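Local coordinates for sensor protein pfeS (Pseudomonas aeruginosa, PDB 3KYZ) that acts as the sensor kinase of the PfeR/PfeS two-component system, here its sensor domain, and may activate PfeR by phosphorylation, at residues Val57-Pro62 with Gly112-Gln117. Sequence-based numbering, arbitrary orientation.
Sequences VALVGP and GRLVIQ
Ala58 and Val115 form one hydrogen-bonded pair, Val60 and Arg113 the next, in an antiparallel arrangement of strands 57-60 and 113-117 whose directions differ by 162°. Strand 113-117 is the middle one of a three-stranded antiparallel sheet in the sensor domain of this histidine kinase, with strand 100-104 along its other edge. Within the first pair, Val115 N donates to Ala58 O at 2.8 Å, and Ala58 N returns a bond to Val115 O. The second pair repeats this exchange, its bond from Arg113 N to Val60 O, with an N-H...O angle of 150°, being the most bent of the four. Between the two pairs, Leu59 CA lies 3.5 Å from Arg113 O in a CA-H...O contact.

Val57, Leu59, Leu114 and Ile116 share one face of the sheet; the first three touch helix 17-53, and Ile116 touches Thr55. Leu114 CD1 meets both Val57 CG1, at 3.7 Å, and Leu59 CD1, at 3.8 Å. Val57 CG2 runs alongside Ile116 CG1 at 4.1 Å, the two side chains rising in the same direction from the sheet.

On the face of Ala58, Val60, Arg113 and Val115, Val60 CG2 packs against the aliphatic part of Arg113, 3.5 Å from its CG. The Arg113 side chain bends at chi3 (77°), which sets NE, and Arg113 NH1 is hydrogen-bonded to Ser102 OG on strand 100-104. A water in the guanidinium plane, at its edge, accepts from Arg113 NE and donates to Gly61 O, each 2.9 Å from the water oxygen.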
loop_
_atom_site.group_PDB
_atom_site.type_symbol
_atom_site.label_atom_id
_atom_site.label_comp_id
_atom_site.label_asym_id
_atom_site.label_seq_id
_atom_site.Cartn_x
_atom_site.Cartn_y
_atom_site.Cartn_z
ATOM N N VAL A 57 0.871 -7.249 -13.109
ATOM C CA VAL A 57 1.191 -5.854 -13.364
ATOM C C VAL A 57 -0.059 -5.016 -13.138
ATOM O O VAL A 57 -1.171 -5.471 -13.429
ATOM C CB VAL A 57 1.656 -5.654 -14.834
ATOM C CG1 VAL A 57 1.779 -4.170 -15.165
ATOM C CG2 VAL A 57 2.964 -6.387 -15.075
ATOM N N ALA A 58 0.113 -3.803 -12.616
ATOM C CA ALA A 58 -0.984 -2.835 -12.568
ATOM C C ALA A 58 -0.447 -1.426 -12.795
ATOM O O ALA A 58 0.698 -1.137 -12.447
ATOM C CB ALA A 58 -1.735 -2.910 -11.231
ATOM N N LEU A 59 -1.260 -0.571 -13.409
ATOM C CA LEU A 59 -0.985 0.857 -13.455
ATOM C C LEU A 59 -2.028 1.484 -12.562
ATOM O O LEU A 59 -3.218 1.293 -12.783
ATOM C CB LEU A 59 -1.127 1.405 -14.880
ATOM C CG LEU A 59 0.091 1.203 -15.787
ATOM C CD1 LEU A 59 0.381 -0.281 -15.982
ATOM C CD2 LEU A 59 -0.123 1.893 -17.121
ATOM N N VAL A 60 -1.594 2.201 -11.531
ATOM C CA VAL A 60 -2.565 2.775 -10.593
ATOM C C VAL A 60 -2.370 4.267 -10.416
ATOM O O VAL A 60 -1.254 4.782 -10.559
ATOM C CB VAL A 60 -2.585 2.065 -9.215
ATOM C CG1 VAL A 60 -2.886 0.578 -9.378
ATOM C CG2 VAL A 60 -1.289 2.268 -8.477
ATOM N N GLY A 61 -3.468 4.959 -10.128
ATOM C CA GLY A 61 -3.448 6.401 -10.003
ATOM C C GLY A 61 -3.222 6.880 -8.581
ATOM O O GLY A 61 -2.866 6.090 -7.694
ATOM N N PRO A 62 -3.438 8.186 -8.352
ATOM C CA PRO A 62 -3.155 8.824 -7.057
ATOM C C PRO A 62 -4.019 8.281 -5.915
ATOM O O PRO A 62 -3.623 8.378 -4.753
ATOM C CB PRO A 62 -3.484 10.303 -7.296
ATOM C CG PRO A 62 -3.687 10.471 -8.755
ATOM C CD PRO A 62 -3.946 9.133 -9.362
ATOM N N GLY A 112 0.483 8.799 -11.214
ATOM C CA GLY A 112 0.367 7.371 -11.033
ATOM C C GLY A 112 1.681 6.637 -10.941
ATOM O O GLY A 112 2.752 7.239 -10.845
ATOM N N ARG A 113 1.585 5.313 -10.947
ATOM C CA ARG A 113 2.760 4.476 -10.818
ATOM C C ARG A 113 2.538 3.152 -11.525
ATOM O O ARG A 113 1.396 2.739 -11.769
ATOM C CB ARG A 113 3.061 4.214 -9.342
ATOM C CG ARG A 113 2.042 3.306 -8.662
ATOM C CD ARG A 113 2.327 3.176 -7.169
ATOM N NE ARG A 113 1.897 4.367 -6.436
ATOM C CZ ARG A 113 2.288 4.684 -5.203
ATOM N NH1 ARG A 113 3.153 3.915 -4.549
ATOM N NH2 ARG A 113 1.814 5.780 -4.620
ATOM N N LEU A 114 3.644 2.505 -11.861
ATOM C CA LEU A 114 3.638 1.123 -12.307
ATOM C C LEU A 114 3.867 0.236 -11.090
ATOM O O LEU A 114 4.752 0.507 -10.271
ATOM C CB LEU A 114 4.758 0.896 -13.329
ATOM C CG LEU A 114 5.008 -0.560 -13.743
ATOM C CD1 LEU A 114 3.804 -1.124 -14.466
ATOM C CD2 LEU A 114 6.248 -0.664 -14.625
ATOM N N VAL A 115 3.048 -0.803 -10.952
ATOM C CA VAL A 115 3.294 -1.842 -9.963
ATOM C C VAL A 115 3.550 -3.148 -10.714
ATOM O O VAL A 115 2.782 -3.531 -11.602
ATOM C CB VAL A 115 2.110 -2.012 -8.990
ATOM C CG1 VAL A 115 2.389 -3.156 -8.004
ATOM C CG2 VAL A 115 1.858 -0.711 -8.243
ATOM N N ILE A 116 4.645 -3.817 -10.380
ATOM C CA ILE A 116 4.969 -5.088 -11.012
ATOM C C ILE A 116 5.412 -6.070 -9.942
ATOM O O ILE A 116 6.264 -5.745 -9.120
ATOM C CB ILE A 116 6.042 -4.920 -12.129
ATOM C CG1 ILE A 116 6.336 -6.253 -12.823
ATOM C CG2 ILE A 116 7.331 -4.287 -11.592
ATOM C CD1 ILE A 116 7.048 -6.067 -14.161
ATOM N N GLN A 117 4.816 -7.257 -9.921
ATOM C CA GLN A 117 5.329 -8.283 -9.021
ATOM C C GLN A 117 6.676 -8.726 -9.588
ATOM O O GLN A 117 6.790 -9.029 -10.774
ATOM C CB GLN A 117 4.388 -9.477 -8.883
ATOM C CG GLN A 117 4.844 -10.427 -7.776
ATOM C CD GLN A 117 3.788 -11.429 -7.353
ATOM O OE1 GLN A 117 2.906 -11.784 -8.131
ATOM N NE2 GLN A 117 3.874 -11.888 -6.103
HETATM O O HOH W 1 -0.022 6.313 -7.276
#